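Side-chain contacts in synaptic vesicle membrane protein VAT-1 homolog-like (Homo sapiens, PDB 4A27), which is probably an oxidoreductase of the quinone oxidoreductase branch of the zinc-containing alcohol dehydrogenase family, its substrate not established: residues 5-10 with 16-21; 315-320 with 326-331. All coordinates share one frame; numbering follows the deposited sequence.

Interaction 1: 5-10 with 16-21; sequences RAVVLA and NKLRLF
Ala6 faces Phe21 and Val8 faces Arg19 as hydrogen-bonded pairs of an antiparallel hairpin, each joined by two N-H...O=C bonds, while the N of Ala10 reaches the O of Lys17 at 2.9 Å where the strands give way to the turn. The non-hydrogen-bonded pairs, Val7 with Leu20 and Leu9 with Leu18, put branched aliphatic groups on one face. There CG1 of Val7 meets CD2 of Leu18 diagonally at 3.7 Å, and CG2 of Val7 lies 4.1 Å from CD2 of Leu20. Because CG of Leu20 stands beside its own backbone N (chi1 -83°), CD2 leans over the partner strand, 3.4 Å from the carbonyl O of Ala6. Leu9 adds CD1, 4.0 Å from CD2 of Leu18. The other face is more exposed: CG2 of Val8 lies 3.8 Å from CD2 of Phe21, in plane at the ring edge, and also touches Phe21 CB; the side chains run at about a right angle. Beta-branching suits valine to the extended strand, and one methyl, CG2, meets the ring edge. Arg5, at the end of the hairpin, bends its guanidinium past Leu20 to form a salt bridge with Glu320. The leucine and valine face packs on helix 322-330, Val7 against Val322 and Leu18 against Met326, while the outer edge of strand 4-9 bonds through its backbone to Leu62, Trp97 and Glu99.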
# COMPACT_ATOMS: atom_id res chain seq x y z
N ARG A 5 44.02 3.82 1.98
CA ARG A 5 43.59 3.45 3.35
C ARG A 5 42.13 3.09 3.35
O ARG A 5 41.34 3.65 2.58
CB ARG A 5 43.79 4.58 4.36
CG ARG A 5 45.21 5.12 4.46
CD ARG A 5 45.52 5.65 5.87
NE ARG A 5 44.71 6.81 6.23
CZ ARG A 5 44.41 7.18 7.48
NH1 ARG A 5 44.83 6.47 8.53
NH2 ARG A 5 43.67 8.26 7.68
N ALA A 6 41.76 2.13 4.18
CA ALA A 6 40.42 1.66 4.28
C ALA A 6 40.16 1.11 5.67
O ALA A 6 41.10 0.85 6.42
CB ALA A 6 40.15 0.60 3.21
N VAL A 7 38.88 1.04 6.04
CA VAL A 7 38.48 0.37 7.27
C VAL A 7 38.21 -1.08 6.85
O VAL A 7 37.52 -1.32 5.86
CB VAL A 7 37.22 0.97 7.90
CG1 VAL A 7 36.80 0.14 9.13
CG2 VAL A 7 37.44 2.43 8.29
N VAL A 8 38.80 -2.02 7.58
CA VAL A 8 38.58 -3.43 7.35
C VAL A 8 37.88 -4.04 8.57
O VAL A 8 38.21 -3.70 9.72
CB VAL A 8 39.91 -4.18 7.10
CG1 VAL A 8 39.59 -5.58 6.52
CG2 VAL A 8 40.78 -3.41 6.16
N LEU A 9 36.91 -4.90 8.30
CA LEU A 9 36.32 -5.76 9.31
C LEU A 9 37.09 -7.08 9.28
O LEU A 9 36.98 -7.83 8.32
CB LEU A 9 34.84 -5.99 9.01
CG LEU A 9 34.05 -6.84 9.98
CD1 LEU A 9 34.03 -6.22 11.37
CD2 LEU A 9 32.66 -7.05 9.43
N ALA A 10 37.90 -7.33 10.32
CA ALA A 10 38.80 -8.50 10.35
C ALA A 10 38.02 -9.80 10.41
O ALA A 10 38.27 -10.71 9.63
CB ALA A 10 39.73 -8.40 11.53
N ASN A 16 35.90 -4.21 18.37
CA ASN A 16 37.34 -4.46 18.27
C ASN A 16 37.81 -5.23 17.04
O ASN A 16 39.01 -5.43 16.85
CB ASN A 16 37.82 -5.20 19.53
N LYS A 17 36.86 -5.66 16.22
CA LYS A 17 37.18 -6.31 14.95
C LYS A 17 37.41 -5.30 13.80
O LYS A 17 37.80 -5.72 12.71
CB LYS A 17 36.06 -7.27 14.57
CG LYS A 17 35.78 -8.36 15.58
CD LYS A 17 36.81 -9.47 15.47
CE LYS A 17 36.49 -10.62 16.39
NZ LYS A 17 37.40 -11.77 16.17
N LEU A 18 37.14 -4.02 14.05
CA LEU A 18 37.37 -2.95 13.06
C LEU A 18 38.76 -2.30 13.20
O LEU A 18 39.18 -1.89 14.28
CB LEU A 18 36.29 -1.85 13.15
CG LEU A 18 34.86 -2.12 12.68
CD1 LEU A 18 33.90 -1.08 13.20
CD2 LEU A 18 34.73 -2.26 11.13
N ARG A 19 39.47 -2.19 12.08
CA ARG A 19 40.83 -1.66 12.08
C ARG A 19 41.11 -0.87 10.79
O ARG A 19 40.41 -1.05 9.80
CB ARG A 19 41.81 -2.84 12.22
CG ARG A 19 41.67 -3.69 13.51
CD ARG A 19 42.31 -5.09 13.41
NE ARG A 19 43.77 -5.10 13.25
CZ ARG A 19 44.67 -5.04 14.24
NH1 ARG A 19 44.31 -4.97 15.52
NH2 ARG A 19 45.96 -5.05 13.94
N LEU A 20 42.12 -0.01 10.80
CA LEU A 20 42.54 0.67 9.58
C LEU A 20 43.65 -0.12 8.90
O LEU A 20 44.49 -0.73 9.57
CB LEU A 20 43.00 2.10 9.86
CG LEU A 20 41.82 3.07 9.95
CD1 LEU A 20 42.20 4.28 10.80
CD2 LEU A 20 41.35 3.47 8.54
N PHE A 21 43.65 -0.12 7.56
CA PHE A 21 44.65 -0.83 6.78
C PHE A 21 44.79 -0.36 5.36
O PHE A 21 44.00 0.45 4.89
CB PHE A 21 44.26 -2.29 6.79
CG PHE A 21 44.54 -2.93 8.10
CD1 PHE A 21 45.81 -2.81 8.66
CD2 PHE A 21 43.55 -3.55 8.82
CE1 PHE A 21 46.07 -3.33 9.89
CE2 PHE A 21 43.82 -4.08 10.06
CZ PHE A 21 45.08 -3.97 10.59

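Interaction 2: 315-320 with 326-331; sequences SLWALE and MQRIHD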
# COMPACT_ATOMS: atom_id res chain seq x y z
N SER A 315 27.02 14.55 13.54
CA SER A 315 28.43 14.58 13.92
C SER A 315 29.33 14.02 12.81
O SER A 315 28.90 13.21 12.02
CB SER A 315 28.63 13.78 15.20
OG SER A 315 28.05 12.50 15.04
N LEU A 316 30.56 14.49 12.79
CA LEU A 316 31.58 14.07 11.85
C LEU A 316 32.66 13.34 12.61
O LEU A 316 33.07 13.80 13.66
CB LEU A 316 32.19 15.31 11.22
CG LEU A 316 31.23 16.21 10.45
CD1 LEU A 316 32.01 17.48 9.99
CD2 LEU A 316 30.57 15.54 9.28
N TRP A 317 33.13 12.23 12.05
CA TRP A 317 34.11 11.39 12.66
C TRP A 317 35.27 11.09 11.74
O TRP A 317 35.08 10.86 10.53
CB TRP A 317 33.43 10.06 13.03
CG TRP A 317 32.26 10.27 13.89
CD1 TRP A 317 30.99 10.62 13.49
CD2 TRP A 317 32.24 10.24 15.31
NE1 TRP A 317 30.19 10.78 14.58
CE2 TRP A 317 30.92 10.55 15.72
CE3 TRP A 317 33.20 9.98 16.29
CZ2 TRP A 317 30.54 10.58 17.06
CZ3 TRP A 317 32.83 10.01 17.62
CH2 TRP A 317 31.50 10.29 18.00
N ALA A 318 36.47 11.02 12.33
CA ALA A 318 37.67 10.57 11.61
C ALA A 318 37.53 9.09 11.25
O ALA A 318 36.77 8.37 11.89
CB ALA A 318 38.95 10.77 12.51
N LEU A 319 38.26 8.63 10.24
CA LEU A 319 38.28 7.19 9.93
C LEU A 319 38.72 6.35 11.12
O LEU A 319 38.24 5.24 11.31
CB LEU A 319 39.19 6.88 8.74
CG LEU A 319 38.74 7.10 7.31
CD1 LEU A 319 39.87 6.62 6.47
CD2 LEU A 319 37.47 6.33 6.96
N GLU A 320 39.64 6.89 11.93
CA GLU A 320 40.11 6.23 13.14
C GLU A 320 39.03 6.12 14.21
O GLU A 320 39.20 5.38 15.18
CB GLU A 320 41.29 7.00 13.77
CG GLU A 320 42.67 6.81 13.12
CD GLU A 320 42.89 7.65 11.86
OE1 GLU A 320 41.97 8.38 11.44
OE2 GLU A 320 43.99 7.54 11.28
N MET A 326 29.94 4.15 15.90
CA MET A 326 29.05 2.99 15.99
C MET A 326 28.44 2.85 17.35
O MET A 326 27.24 2.53 17.49
CB MET A 326 29.78 1.71 15.66
CG MET A 326 29.83 1.47 14.17
SD MET A 326 30.42 -0.17 13.82
CE MET A 326 29.75 -0.43 12.19
N GLN A 327 29.25 3.10 18.37
CA GLN A 327 28.78 3.03 19.74
C GLN A 327 27.68 4.02 19.95
O GLN A 327 26.65 3.72 20.56
CB GLN A 327 29.92 3.33 20.70
CG GLN A 327 29.54 3.25 22.16
CD GLN A 327 29.22 1.80 22.58
OE1 GLN A 327 30.04 0.90 22.39
NE2 GLN A 327 28.02 1.57 23.13
N ARG A 328 27.87 5.22 19.41
CA ARG A 328 26.83 6.26 19.56
C ARG A 328 25.50 5.87 18.90
O ARG A 328 24.43 6.15 19.44
CB ARG A 328 27.37 7.58 19.04
CG ARG A 328 26.43 8.81 19.18
CD ARG A 328 27.17 10.02 18.63
NE ARG A 328 26.36 11.23 18.48
CZ ARG A 328 26.42 12.28 19.30
NH1 ARG A 328 27.21 12.28 20.38
NH2 ARG A 328 25.66 13.34 19.05
N ILE A 329 25.56 5.25 17.73
CA ILE A 329 24.35 4.78 17.05
C ILE A 329 23.69 3.65 17.86
O ILE A 329 22.47 3.63 18.02
CB ILE A 329 24.64 4.23 15.64
CG1 ILE A 329 25.07 5.34 14.71
CG2 ILE A 329 23.40 3.55 15.06
CD1 ILE A 329 25.59 4.84 13.38
N HIS A 330 24.49 2.74 18.39
CA HIS A 330 23.97 1.71 19.27
C HIS A 330 23.25 2.33 20.48
O HIS A 330 22.18 1.88 20.84
CB HIS A 330 25.07 0.77 19.72
CG HIS A 330 24.63 -0.26 20.72
ND1 HIS A 330 23.72 -1.25 20.43
CD2 HIS A 330 24.96 -0.42 22.03
CE1 HIS A 330 23.51 -1.99 21.51
NE2 HIS A 330 24.26 -1.51 22.49
N ASP A 331 23.85 3.36 21.07
CA ASP A 331 23.31 4.04 22.24
C ASP A 331 22.21 5.03 21.92
O ASP A 331 21.74 5.75 22.82
CB ASP A 331 24.44 4.78 22.98
CG ASP A 331 25.46 3.83 23.62
OD1 ASP A 331 25.30 2.60 23.51
OD2 ASP A 331 26.42 4.33 24.24
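Arg328 reaches from its helix to Trp317 and Ser315, and this one side chain makes the whole direct contact between 315-320 and 326-331. The apolar part is a single meeting: CD of Arg328 comes to CZ2 of Trp317 at 3.8 Å, at the edge of the indole and near its plane. The two side chains run at about a right angle, and ring and guanidinium are 58° apart, so the groups do not stack. With CG anti to the backbone N (chi1 -177°) and the chain extended as far as NE, arginine has the length to span backbones whose nearest CA atoms, those of Ser315 and Arg328, are 10.2 Å apart, offering methylene to the ring before its charge begins.

The polar part is indirect. OG of Ser315 lies 4.0 Å from NE of Arg328, too far for a bond; the guanidinium is instead held by a salt bridge from NE to Asp314, the residue just before the strand segment. Within that segment, NE1 of Trp317 donates to OG of Ser315 at 2.8 Å, with an N-H...O angle of 139° and the oxygen tilted from the ring plane. A serine two residues back on the same side of the strand is well placed to receive the indole N-H, and the bond probably helps fix the turn of the ring that Arg328 meets.

Strand 313-317, helix 322-330 and strand 337-341 form a beta-alpha-beta unit: the two strands pair in parallel, the backbones of Ser315 and Trp317 hydrogen-bonding to that of Ile339, while Ile329 packs on Leu338 and Met326 turns to helix 44-51.

Overall arrangement
From the N terminus, interaction 1 closes first, with a loop of five residues between its segments, in the hairpin of strands 4-9 and 18-23. Some three hundred residues later interaction 2 closes an equally short span, mostly helical, within a beta-alpha-beta unit. The two are in series, neither nested nor crossed, with centres about 14 Å apart. They nevertheless touch: besides the salt bridge and the Leu18 packing, Leu20 of 16-21 packs on both Leu319 and Glu320 of 315-320. The N-terminal hairpin is thereby fastened to the C-terminal part of the chain, whose strands 313-317 and 337-341 belong to the mixed sheet that includes 32-42.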